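Local coordinates for peroxisomal fatty acid beta-oxidation multifunctional protein MFP2 (Arabidopsis thaliana, PDB 2WTB), which breaks down fatty acids in peroxisomes during seed germination, combining enoyl-CoA hydratase and 3-hydroxyacyl-CoA dehydrogenase activities in one chain, at residues Val144-Gly149 with Leu249-Ala254; Lys162-Ile167 with Asp253-Gly258; Asp431-Gly436 with Val490-Gly495; Ile462-His467 with Gln471-Leu476; Gln507-Leu512 with Tyr520-Ala525. All coordinates share one frame; numbering follows the deposited sequence.

Contact 1: residues Val144-Gly149 with Leu249-Ala254; sequences VIPGFG and LMCLDA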
# COMPACT_ATOMS: atom_id res chain seq x y z
N VAL A 144 12.14 4.16 7.48
CA VAL A 144 13.06 5.18 7.95
C VAL A 144 12.52 5.82 9.23
O VAL A 144 11.45 5.43 9.71
CB VAL A 144 13.31 6.25 6.85
CG1 VAL A 144 12.09 7.15 6.71
CG2 VAL A 144 14.56 7.06 7.16
N ILE A 145 13.26 6.77 9.79
CA ILE A 145 12.83 7.44 11.02
C ILE A 145 12.86 8.96 10.86
O ILE A 145 13.53 9.48 9.97
CB ILE A 145 13.73 7.08 12.21
CG1 ILE A 145 14.98 7.96 12.21
CG2 ILE A 145 14.08 5.60 12.19
CD1 ILE A 145 15.76 7.92 13.50
N PRO A 146 12.12 9.67 11.72
CA PRO A 146 12.19 11.14 11.77
C PRO A 146 13.63 11.58 12.03
O PRO A 146 14.24 11.12 12.99
CB PRO A 146 11.30 11.49 12.96
CG PRO A 146 10.34 10.37 13.06
CD PRO A 146 11.11 9.14 12.65
N GLY A 147 14.16 12.46 11.18
CA GLY A 147 15.56 12.82 11.27
C GLY A 147 15.82 14.31 11.44
O GLY A 147 16.94 14.77 11.25
N PHE A 148 14.78 15.05 11.81
CA PHE A 148 14.92 16.49 12.01
C PHE A 148 14.56 16.92 13.43
O PHE A 148 14.39 18.10 13.71
CB PHE A 148 14.10 17.27 10.99
CG PHE A 148 14.60 17.14 9.57
CD1 PHE A 148 13.74 16.74 8.56
CD2 PHE A 148 15.92 17.41 9.26
CE1 PHE A 148 14.19 16.61 7.26
CE2 PHE A 148 16.38 17.28 7.96
CZ PHE A 148 15.51 16.89 6.96
N GLY A 149 14.43 15.94 14.33
CA GLY A 149 14.15 16.23 15.72
C GLY A 149 12.78 15.77 16.18
O GLY A 149 12.38 16.03 17.32
N LEU A 249 12.21 -0.28 16.47
CA LEU A 249 12.95 -0.38 17.73
C LEU A 249 14.11 0.60 17.74
O LEU A 249 14.42 1.20 18.77
CB LEU A 249 13.47 -1.81 17.94
CG LEU A 249 12.43 -2.92 17.80
CD1 LEU A 249 13.10 -4.28 17.85
CD2 LEU A 249 11.36 -2.79 18.88
N MET A 250 14.75 0.76 16.59
CA MET A 250 15.85 1.71 16.45
C MET A 250 15.35 3.13 16.66
O MET A 250 16.09 4.00 17.13
CB MET A 250 16.50 1.58 15.07
CG MET A 250 17.12 0.23 14.79
SD MET A 250 17.83 0.12 13.14
CE MET A 250 18.56 -1.52 13.19
N CYS A 251 14.08 3.36 16.32
CA CYS A 251 13.47 4.67 16.49
C CYS A 251 13.10 4.90 17.95
O CYS A 251 13.19 6.02 18.46
CB CYS A 251 12.23 4.81 15.60
SG CYS A 251 11.31 6.35 15.84
N LEU A 252 12.67 3.83 18.62
CA LEU A 252 12.33 3.91 20.03
C LEU A 252 13.57 4.21 20.86
O LEU A 252 13.49 4.87 21.90
CB LEU A 252 11.67 2.61 20.50
CG LEU A 252 10.27 2.35 19.94
CD1 LEU A 252 9.83 0.93 20.23
CD2 LEU A 252 9.27 3.35 20.51
N ASP A 253 14.71 3.71 20.41
CA ASP A 253 15.99 4.00 21.05
C ASP A 253 16.22 5.51 21.13
O ASP A 253 16.47 6.05 22.21
CB ASP A 253 17.14 3.34 20.30
CG ASP A 253 17.20 1.85 20.52
OD1 ASP A 253 16.57 1.37 21.49
OD2 ASP A 253 17.87 1.15 19.73
N ALA A 254 16.15 6.17 19.98
CA ALA A 254 16.37 7.61 19.91
C ALA A 254 15.43 8.36 20.85
O ALA A 254 15.79 9.39 21.41
CB ALA A 254 16.20 8.11 18.49
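I145 and P146 press on C251, joining a loop of the crotonase-type hydratase fold to helix 247-260. The meeting is buried and wholly apolar. The branch methyl CG2 of I145 lies 4.0 Å from CB of C251, and the ring atom CD of P146 is 4.2 Å from SG of C251. These two touches make up the close-packed part. The first torsion of I145 (chi1 83°) sets CG1 between the backbone N and the carbonyl carbon and leaves CG2, beside the N, to make the contact with the helix. A small, weakly polar cysteine suits the helix side, since the CA atoms of I145 and C251 come within 6.2 Å and probably leave little space for a bulkier group.

Away from C251 the contact thins out. M250, partly exposed, runs its extended chain away from the loop and touches V273 of helix 263-277, which also receives I145. CB of A254 stays 5.0 Å from CD1 of I145; its carbonyl O accepts a hydrogen bond from NE2 of Q152. D253, also partly exposed, forms a salt bridge with K235.

The site end of the loop gives the contact its setting. The side chain of P146 touches that of E139, the predicted proton acceptor, and lies about 3 Å from that of E119, the predicted nucleophile. The backbone N of F148 is hydrogen-bonded to E119. Three residues past the proline, G149 is the N-cap of helix 150-158; at its backbone angles (phi 113°) a CB would collide with the carbonyl O of F148.

Contact 2: residues Lys162-Ile167 with Asp253-Gly258; sequences KALEMI and DAIEVG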
# COMPACT_ATOMS: atom_id res chain seq x y z
N LYS A 162 0.87 9.51 22.97
CA LYS A 162 0.35 9.90 21.66
C LYS A 162 1.46 9.90 20.62
O LYS A 162 1.28 9.41 19.50
CB LYS A 162 -0.30 11.27 21.72
CG LYS A 162 -1.04 11.64 20.45
CD LYS A 162 -2.05 10.56 20.09
CE LYS A 162 -2.90 10.97 18.90
NZ LYS A 162 -3.88 9.90 18.54
N ALA A 163 2.62 10.45 20.99
CA ALA A 163 3.76 10.49 20.09
C ALA A 163 4.10 9.08 19.62
O ALA A 163 4.34 8.85 18.43
CB ALA A 163 4.96 11.12 20.79
N LEU A 164 4.12 8.14 20.56
CA LEU A 164 4.42 6.75 20.25
C LEU A 164 3.40 6.18 19.29
O LEU A 164 3.75 5.43 18.38
CB LEU A 164 4.47 5.90 21.53
CG LEU A 164 5.76 6.00 22.34
CD1 LEU A 164 5.77 4.97 23.46
CD2 LEU A 164 6.96 5.79 21.43
N GLU A 165 2.13 6.53 19.48
CA GLU A 165 1.08 6.05 18.60
C GLU A 165 1.30 6.59 17.19
O GLU A 165 1.33 5.84 16.23
CB GLU A 165 -0.30 6.48 19.11
CG GLU A 165 -1.44 6.06 18.19
CD GLU A 165 -2.73 6.80 18.49
OE1 GLU A 165 -2.82 7.44 19.56
OE2 GLU A 165 -3.65 6.76 17.64
N MET A 166 1.46 7.91 17.09
CA MET A 166 1.63 8.57 15.80
C MET A 166 2.85 8.04 15.04
O MET A 166 2.75 7.70 13.86
CB MET A 166 1.75 10.08 15.98
CG MET A 166 0.49 10.75 16.50
SD MET A 166 0.70 12.52 16.73
CE MET A 166 1.03 13.05 15.05
N ILE A 167 3.99 7.97 15.72
CA ILE A 167 5.22 7.55 15.08
C ILE A 167 5.20 6.07 14.68
O ILE A 167 5.67 5.70 13.60
CB ILE A 167 6.44 7.81 15.97
CG1 ILE A 167 6.61 9.31 16.20
CG2 ILE A 167 7.70 7.23 15.35
CD1 ILE A 167 7.91 9.67 16.89
N ASP A 253 14.71 3.71 20.41
CA ASP A 253 15.99 4.00 21.05
C ASP A 253 16.22 5.51 21.13
O ASP A 253 16.47 6.05 22.21
CB ASP A 253 17.14 3.34 20.30
CG ASP A 253 17.20 1.85 20.52
OD1 ASP A 253 16.57 1.37 21.49
OD2 ASP A 253 17.87 1.15 19.73
N ALA A 254 16.15 6.17 19.98
CA ALA A 254 16.37 7.61 19.91
C ALA A 254 15.43 8.36 20.85
O ALA A 254 15.79 9.39 21.41
CB ALA A 254 16.20 8.11 18.49
N ILE A 255 14.22 7.83 21.01
CA ILE A 255 13.22 8.46 21.86
C ILE A 255 13.61 8.36 23.34
O ILE A 255 13.56 9.34 24.07
CB ILE A 255 11.81 7.87 21.64
CG1 ILE A 255 11.38 8.05 20.18
CG2 ILE A 255 10.80 8.51 22.57
CD1 ILE A 255 9.96 7.61 19.90
N GLU A 256 14.01 7.16 23.75
CA GLU A 256 14.40 6.91 25.13
C GLU A 256 15.62 7.73 25.53
O GLU A 256 15.64 8.36 26.59
CB GLU A 256 14.67 5.42 25.35
CG GLU A 256 15.05 5.07 26.78
CD GLU A 256 15.02 3.57 27.03
OE1 GLU A 256 15.17 3.16 28.21
OE2 GLU A 256 14.86 2.81 26.06
N VAL A 257 16.64 7.73 24.67
CA VAL A 257 17.86 8.49 24.93
C VAL A 257 17.55 9.96 25.17
O VAL A 257 18.08 10.57 26.11
CB VAL A 257 18.86 8.36 23.77
CG1 VAL A 257 20.06 9.26 24.00
CG2 VAL A 257 19.29 6.91 23.60
N GLY A 258 16.70 10.53 24.33
CA GLY A 258 16.32 11.93 24.46
C GLY A 258 15.63 12.22 25.78
O GLY A 258 15.80 13.30 26.35
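K162 NZ donates to E165 OE1 at 2.9 Å, a salt bridge along the outer side of helix 160-169, while L164 and I167 of the same helix meet I255 of helix 247-260. The ammonium group comes from above the carboxylate plane, 45° out of it, and has E177 as a second, long and weak ion partner. Charge thus stays on the more exposed side, and apolar side chains face the neighbouring helix.

Across the contact, one methyl serves two partners. CD1 of I255 is 3.8 Å from CD2 of L164 and 4.2 Å from CD1 of I167. The side chains of L164 and I255 cross obliquely, whereas the two isoleucines reach toward each other tip to tip. With chi2 of -175°, I255 is fully extended, which carries its end methyl across to helix 160-169 although no CA pair here comes closer than 9.1 Å. Long branched aliphatic residues suit such a wide spacing.

Further apolar groups enclose the three: I230 touches L164, L231 touches I255, and L154 touches I167. This is ordinary helix-to-helix packing, tying a helix of the crotonase-type hydratase region to one of the helices that follow it in the chain.

Contact 3: residues Asp431-Gly436 with Val490-Gly495; sequences DLNKIG and VGNCTG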
# COMPACT_ATOMS: atom_id res chain seq x y z
N ASP A 431 -11.31 -17.05 -20.67
CA ASP A 431 -10.62 -16.23 -21.66
C ASP A 431 -11.51 -15.08 -22.14
O ASP A 431 -12.57 -15.30 -22.72
CB ASP A 431 -10.18 -17.10 -22.84
CG ASP A 431 -9.64 -16.30 -24.00
OD1 ASP A 431 -9.34 -15.10 -23.83
OD2 ASP A 431 -9.50 -16.87 -25.10
N LEU A 432 -11.05 -13.85 -21.91
CA LEU A 432 -11.80 -12.66 -22.30
C LEU A 432 -12.18 -12.65 -23.79
O LEU A 432 -13.23 -12.13 -24.16
CB LEU A 432 -11.01 -11.39 -21.96
CG LEU A 432 -11.09 -10.87 -20.52
CD1 LEU A 432 -10.66 -11.93 -19.53
CD2 LEU A 432 -10.24 -9.63 -20.36
N ASN A 433 -11.33 -13.24 -24.63
CA ASN A 433 -11.60 -13.27 -26.06
C ASN A 433 -12.79 -14.13 -26.46
O ASN A 433 -13.42 -13.90 -27.48
CB ASN A 433 -10.35 -13.70 -26.84
CG ASN A 433 -9.34 -12.59 -26.97
OD1 ASN A 433 -8.14 -12.79 -26.78
ND2 ASN A 433 -9.82 -11.39 -27.28
N LYS A 434 -13.10 -15.13 -25.63
CA LYS A 434 -14.22 -16.02 -25.91
C LYS A 434 -15.54 -15.43 -25.42
O LYS A 434 -16.61 -15.76 -25.94
CB LYS A 434 -13.98 -17.40 -25.30
CG LYS A 434 -12.92 -18.22 -26.03
CD LYS A 434 -12.69 -19.56 -25.36
CE LYS A 434 -11.55 -20.31 -26.02
NZ LYS A 434 -11.26 -21.59 -25.32
N ILE A 435 -15.46 -14.56 -24.42
CA ILE A 435 -16.64 -13.91 -23.89
C ILE A 435 -17.28 -12.98 -24.92
O ILE A 435 -18.50 -12.94 -25.07
CB ILE A 435 -16.32 -13.12 -22.61
CG1 ILE A 435 -15.86 -14.07 -21.50
CG2 ILE A 435 -17.53 -12.32 -22.15
CD1 ILE A 435 -15.55 -13.37 -20.19
N GLY A 436 -16.44 -12.24 -25.64
CA GLY A 436 -16.92 -11.32 -26.65
C GLY A 436 -17.02 -11.94 -28.03
O GLY A 436 -16.99 -11.23 -29.04
N VAL A 490 -2.49 -6.03 -16.64
CA VAL A 490 -1.93 -7.33 -17.02
C VAL A 490 -2.54 -7.84 -18.32
O VAL A 490 -3.58 -7.36 -18.77
CB VAL A 490 -2.11 -8.38 -15.90
CG1 VAL A 490 -1.44 -7.90 -14.62
CG2 VAL A 490 -3.59 -8.65 -15.66
N GLY A 491 -1.87 -8.83 -18.92
CA GLY A 491 -2.30 -9.38 -20.19
C GLY A 491 -3.25 -10.55 -20.03
O GLY A 491 -3.37 -11.13 -18.95
N ASN A 492 -3.93 -10.91 -21.12
CA ASN A 492 -4.89 -12.00 -21.09
C ASN A 492 -4.21 -13.36 -21.20
O ASN A 492 -3.62 -13.70 -22.22
CB ASN A 492 -5.94 -11.83 -22.19
CG ASN A 492 -7.07 -12.83 -22.08
OD1 ASN A 492 -7.04 -13.74 -21.25
ND2 ASN A 492 -8.09 -12.67 -22.92
N CYS A 493 -4.31 -14.15 -20.13
CA CYS A 493 -3.77 -15.49 -20.10
C CYS A 493 -4.30 -16.22 -18.87
O CYS A 493 -4.93 -15.61 -18.01
CB CYS A 493 -2.24 -15.46 -20.06
SG CYS A 493 -1.57 -14.79 -18.51
N THR A 494 -4.04 -17.52 -18.80
CA THR A 494 -4.49 -18.33 -17.68
C THR A 494 -4.09 -17.74 -16.34
O THR A 494 -2.91 -17.73 -15.99
CB THR A 494 -3.93 -19.76 -17.79
OG1 THR A 494 -4.26 -20.31 -19.07
CG2 THR A 494 -4.51 -20.64 -16.69
N GLY A 495 -5.07 -17.23 -15.59
CA GLY A 495 -4.83 -16.70 -14.26
C GLY A 495 -4.17 -15.33 -14.24
O GLY A 495 -3.69 -14.88 -13.20
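An Asx turn at the N-terminus of the short helix 432-435 receives the tip of N492 of segment 490-495, in the NAD-binding region of the dehydrogenase. D431 is the N-cap. Its OD1 accepts from the backbone N of N433 at 2.8 Å, and the same oxygen takes ND2 of N492 at 2.9 Å. The two donors use it differently: N433 N comes from above the carboxylate plane, 64° out of it, while ND2 approaches nearly along the C-O bond. The hydrogen bond from N492 is far from straight, with an N-H...O angle of 134°. Carboxylate and amide planes are strongly turned against each other. N492 can reach across because CG is anti to its backbone N (chi1 -171°). ND2 then also lies against the helix start, 3.3 Å from CB of L432.

Aspartate suits an N-cap because its short carboxylate folds back onto the first turn, and asparagine suits the other side because it offers an uncharged N-H. Replacing D431 by a leucine would probably leave N433 N without its capping acceptor and set the N492 amide free to turn.

Around the pair, L432 packs on V463 of strand 459-464, and I435 lies against helix 403-416. V490 makes backbone hydrogen bonds with I462 and R464, which join strand 486-491, outermost in the sheet within this chain, to strand 459-464.

Contact 4: residues Ile462-His467 with Gln471-Leu476; sequences IVRTNH and QVIVDL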
# COMPACT_ATOMS: atom_id res chain seq x y z
N ILE A 462 -6.39 -4.95 -14.16
CA ILE A 462 -6.95 -4.55 -15.44
C ILE A 462 -6.39 -5.47 -16.51
O ILE A 462 -5.22 -5.36 -16.89
CB ILE A 462 -6.61 -3.09 -15.78
CG1 ILE A 462 -7.28 -2.14 -14.79
CG2 ILE A 462 -7.04 -2.75 -17.20
CD1 ILE A 462 -6.95 -0.69 -15.04
N VAL A 463 -7.22 -6.39 -16.99
CA VAL A 463 -6.79 -7.37 -17.97
C VAL A 463 -7.07 -6.90 -19.40
O VAL A 463 -8.22 -6.82 -19.82
CB VAL A 463 -7.49 -8.73 -17.75
CG1 VAL A 463 -6.97 -9.75 -18.75
CG2 VAL A 463 -7.26 -9.21 -16.33
N ARG A 464 -6.00 -6.59 -20.12
CA ARG A 464 -6.11 -6.13 -21.50
C ARG A 464 -6.00 -7.32 -22.45
O ARG A 464 -5.39 -8.33 -22.11
CB ARG A 464 -5.01 -5.12 -21.82
CG ARG A 464 -3.73 -5.79 -22.30
CD ARG A 464 -2.48 -5.15 -21.72
NE ARG A 464 -2.01 -4.02 -22.52
CZ ARG A 464 -0.73 -3.66 -22.61
NH1 ARG A 464 0.19 -4.36 -21.96
NH2 ARG A 464 -0.38 -2.62 -23.35
N THR A 465 -6.57 -7.19 -23.64
CA THR A 465 -6.39 -8.19 -24.67
C THR A 465 -5.55 -7.59 -25.78
O THR A 465 -5.03 -6.48 -25.64
CB THR A 465 -7.73 -8.67 -25.26
OG1 THR A 465 -8.68 -8.84 -24.21
CG2 THR A 465 -7.55 -9.99 -25.98
N ASN A 466 -5.41 -8.32 -26.89
CA ASN A 466 -4.76 -7.79 -28.08
C ASN A 466 -5.64 -6.73 -28.72
O ASN A 466 -5.18 -5.93 -29.54
CB ASN A 466 -4.49 -8.91 -29.08
CG ASN A 466 -3.78 -10.09 -28.47
OD1 ASN A 466 -4.17 -11.24 -28.67
ND2 ASN A 466 -2.73 -9.81 -27.71
N HIS A 467 -6.92 -6.74 -28.35
CA HIS A 467 -7.90 -5.87 -28.98
C HIS A 467 -8.32 -4.69 -28.10
O HIS A 467 -8.72 -3.64 -28.61
CB HIS A 467 -9.13 -6.68 -29.40
CG HIS A 467 -8.80 -7.89 -30.21
ND1 HIS A 467 -8.59 -7.84 -31.57
CD2 HIS A 467 -8.64 -9.19 -29.85
CE1 HIS A 467 -8.31 -9.05 -32.02
NE2 HIS A 467 -8.34 -9.89 -30.99
N GLN A 471 -7.57 3.59 -25.02
CA GLN A 471 -8.45 4.57 -24.38
C GLN A 471 -9.33 3.94 -23.30
O GLN A 471 -9.65 4.59 -22.31
CB GLN A 471 -9.32 5.28 -25.43
CG GLN A 471 -10.38 6.20 -24.84
CD GLN A 471 -9.78 7.43 -24.17
OE1 GLN A 471 -8.99 8.16 -24.78
NE2 GLN A 471 -10.17 7.67 -22.93
N VAL A 472 -9.72 2.69 -23.51
CA VAL A 472 -10.51 1.98 -22.51
C VAL A 472 -9.66 1.66 -21.28
O VAL A 472 -10.12 1.76 -20.14
CB VAL A 472 -11.13 0.68 -23.07
CG1 VAL A 472 -11.77 -0.14 -21.96
CG2 VAL A 472 -12.15 1.01 -24.14
N ILE A 473 -8.41 1.28 -21.52
CA ILE A 473 -7.48 0.99 -20.43
C ILE A 473 -7.20 2.25 -19.62
O ILE A 473 -7.23 2.23 -18.39
CB ILE A 473 -6.16 0.41 -20.96
CG1 ILE A 473 -6.39 -0.99 -21.52
CG2 ILE A 473 -5.11 0.38 -19.87
CD1 ILE A 473 -5.19 -1.56 -22.24
N VAL A 474 -6.92 3.35 -20.31
CA VAL A 474 -6.71 4.63 -19.65
C VAL A 474 -7.93 5.02 -18.82
O VAL A 474 -7.80 5.61 -17.75
CB VAL A 474 -6.39 5.74 -20.68
CG1 VAL A 474 -6.69 7.12 -20.11
CG2 VAL A 474 -4.95 5.63 -21.15
N ASP A 475 -9.11 4.69 -19.32
CA ASP A 475 -10.35 4.97 -18.60
C ASP A 475 -10.42 4.17 -17.31
O ASP A 475 -10.57 4.73 -16.22
CB ASP A 475 -11.56 4.65 -19.47
CG ASP A 475 -11.78 5.66 -20.57
OD1 ASP A 475 -11.28 6.80 -20.44
OD2 ASP A 475 -12.46 5.33 -21.57
N LEU A 476 -10.29 2.86 -17.43
CA LEU A 476 -10.38 1.95 -16.29
C LEU A 476 -9.25 2.23 -15.30
O LEU A 476 -9.47 2.26 -14.09
CB LEU A 476 -10.31 0.50 -16.78
CG LEU A 476 -11.03 -0.53 -15.92
CD1 LEU A 476 -12.20 0.11 -15.21
CD2 LEU A 476 -11.49 -1.68 -16.79
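Strand 462-464 and helix 471-476 run antiparallel, at 176° between their directions and 9.8 Å between their axes, with I462 set against L476 and R464 against I473. This is the first half of a beta-alpha-beta crossover, in which helix 470-482 leads back to strand 486-491, the parallel neighbour of strand 459-464. The strand alternates: I462 points to the helix, while V463 turns away, to the other face of the sheet, where it touches L432.

The main apolar touch is made by I462. Its end methyl CD1 meets the backbone of the helix, 3.7 Å from C of L476, and lies 4.0 Å from CB of the same leucine. The two side chains slide past each other in opposite directions. Aliphatic residues suit this buried layer, which V446 extends by touching both of them.

Toward the surface the packing changes character. I473 brings its end methyl against the aliphatic base of R464 at a slant, and V489 borders both. Arginine suits this partly exposed position because its methylenes can cover an apolar group while its charged end can probably stay near solvent. On the helix, Q471 NE2 donates to D475 OD1 at 2.9 Å, and D475 OD2 forms a salt bridge with R310. R464 has its CG between the backbone N and the carbonyl carbon (chi1 88°) and a chain bent further on, and CD1 of I473 ends 3.6 Å from CB and 4.0 Å from NE of R464.

Contact 5: residues Gln507-Leu512 with Tyr520-Ala525; sequences QAAMFL and YLIDRA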
# COMPACT_ATOMS: atom_id res chain seq x y z
N GLN A 507 0.47 -25.81 -4.46
CA GLN A 507 0.78 -27.14 -4.96
C GLN A 507 2.13 -27.64 -4.46
O GLN A 507 2.28 -28.82 -4.15
CB GLN A 507 0.73 -27.17 -6.49
CG GLN A 507 -0.65 -26.92 -7.06
CD GLN A 507 -0.67 -26.91 -8.58
OE1 GLN A 507 0.30 -27.32 -9.22
NE2 GLN A 507 -1.77 -26.44 -9.16
N ALA A 508 3.10 -26.74 -4.38
CA ALA A 508 4.42 -27.09 -3.86
C ALA A 508 4.31 -27.53 -2.41
O ALA A 508 4.97 -28.47 -1.97
CB ALA A 508 5.38 -25.92 -3.99
N ALA A 509 3.47 -26.82 -1.66
CA ALA A 509 3.23 -27.14 -0.27
C ALA A 509 2.64 -28.54 -0.13
O ALA A 509 3.16 -29.38 0.61
CB ALA A 509 2.30 -26.11 0.36
N MET A 510 1.55 -28.79 -0.85
CA MET A 510 0.85 -30.07 -0.75
C MET A 510 1.69 -31.25 -1.22
O MET A 510 1.57 -32.35 -0.69
CB MET A 510 -0.48 -30.02 -1.51
CG MET A 510 -1.53 -29.15 -0.83
SD MET A 510 -3.20 -29.47 -1.41
CE MET A 510 -4.13 -28.32 -0.40
N PHE A 511 2.55 -31.02 -2.21
CA PHE A 511 3.46 -32.06 -2.66
C PHE A 511 4.43 -32.43 -1.54
O PHE A 511 4.76 -33.61 -1.35
CB PHE A 511 4.25 -31.63 -3.90
CG PHE A 511 5.42 -32.51 -4.21
CD1 PHE A 511 6.71 -32.14 -3.86
CD2 PHE A 511 5.24 -33.73 -4.85
CE1 PHE A 511 7.79 -32.95 -4.15
CE2 PHE A 511 6.32 -34.56 -5.13
CZ PHE A 511 7.59 -34.16 -4.78
N LEU A 512 4.88 -31.43 -0.80
CA LEU A 512 5.77 -31.65 0.33
C LEU A 512 5.06 -32.46 1.41
O LEU A 512 5.65 -33.34 2.04
CB LEU A 512 6.24 -30.31 0.91
CG LEU A 512 7.17 -29.48 0.03
CD1 LEU A 512 7.41 -28.11 0.65
CD2 LEU A 512 8.49 -30.20 -0.19
N TYR A 520 1.58 -28.19 9.37
CA TYR A 520 1.54 -27.11 10.35
C TYR A 520 2.90 -26.44 10.52
O TYR A 520 2.98 -25.25 10.82
CB TYR A 520 1.01 -27.63 11.69
CG TYR A 520 -0.30 -28.37 11.55
CD1 TYR A 520 -1.51 -27.69 11.47
CD2 TYR A 520 -0.33 -29.76 11.49
CE1 TYR A 520 -2.70 -28.36 11.34
CE2 TYR A 520 -1.52 -30.44 11.36
CZ TYR A 520 -2.71 -29.74 11.29
OH TYR A 520 -3.90 -30.42 11.16
N LEU A 521 3.97 -27.21 10.32
CA LEU A 521 5.31 -26.64 10.29
C LEU A 521 5.44 -25.72 9.08
O LEU A 521 5.98 -24.62 9.18
CB LEU A 521 6.37 -27.74 10.23
CG LEU A 521 6.41 -28.76 11.37
CD1 LEU A 521 7.52 -29.77 11.15
CD2 LEU A 521 6.57 -28.06 12.72
N ILE A 522 4.93 -26.18 7.94
CA ILE A 522 4.93 -25.39 6.72
C ILE A 522 4.30 -24.02 6.97
O ILE A 522 4.90 -22.99 6.70
CB ILE A 522 4.14 -26.09 5.60
CG1 ILE A 522 4.68 -27.50 5.35
CG2 ILE A 522 4.18 -25.26 4.32
CD1 ILE A 522 6.01 -27.53 4.64
N ASP A 523 3.08 -24.03 7.50
CA ASP A 523 2.34 -22.80 7.77
C ASP A 523 3.09 -21.87 8.72
O ASP A 523 3.17 -20.67 8.48
CB ASP A 523 0.95 -23.11 8.33
CG ASP A 523 -0.02 -23.58 7.27
OD1 ASP A 523 0.43 -23.86 6.13
OD2 ASP A 523 -1.23 -23.66 7.55
N ARG A 524 3.65 -22.44 9.78
CA ARG A 524 4.36 -21.65 10.78
C ARG A 524 5.62 -21.02 10.20
O ARG A 524 5.95 -19.87 10.48
CB ARG A 524 4.70 -22.50 12.00
N ALA A 525 6.34 -21.79 9.38
CA ALA A 525 7.57 -21.30 8.77
C ALA A 525 7.29 -20.13 7.84
O ALA A 525 8.07 -19.19 7.76
CB ALA A 525 8.26 -22.43 8.01
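I522 points from helix 519-529 into the face of helix 498-514 formed by A509 and L512. Its two arms divide the work. The branch methyl CG2 stands 4.5 Å from CB of A509, and the end methyl CD1 lies 4.3 Å from CD1 of L512. The second torsion of the isoleucine (chi2 -73°) bends the longer arm instead of letting it run straight, so that CD1 is offered to the leucine. These are light contacts between buried apolar groups.

Residue size explains the fit. A509 and L512 are three residues apart and therefore share one side of their helix. The small alanine lets the helices come within 7.4 Å, measured between the CA atoms of A509 and I522, while the leucine is long enough for its CD1 to meet that of I522.

The next shell ties the helices to their neighbours. D523, the residue after I522, uses both carboxylate oxygens: OD1 accepts from the backbone N of F536 and OD2 from that of R537, tying helix 519-529 to the first turn of helix 535-542. A509 in turn touches P535 and F536 of that same turn. On the other helix, Q507 OE1 accepts from the backbone N of Y563.

Both segments belong to the dehydrogenase C-terminal region, an all-helical part here. The helix pair is flanked by helix 535-542 near A509 and by helix 624-644, whose M630 and T631 touch L512 and whose I627 touches I522.

Overall arrangement
The five contacts fall into three places along the chain. Contacts 1 and 2 come first, in the N-terminal, hydratase-containing region; their centres lie about 7 Å apart, they share D253 and A254, and helix 247-260 serves both. Contacts 3 and 4 belong to the NAD-binding region, with centres about 12 Å apart, on one sheet in which strands 459-464 and 486-491 are neighbours; contact 4 is nested within the loop closed by contact 3. Contact 5 follows in the dehydrogenase C-terminal region, about 31 Å from contact 3 between centres. Contacts 1 and 3, about 48 Å apart between centres, lie on opposite sides of the chain's centre, consistent with two separate catalytic units on one polypeptide.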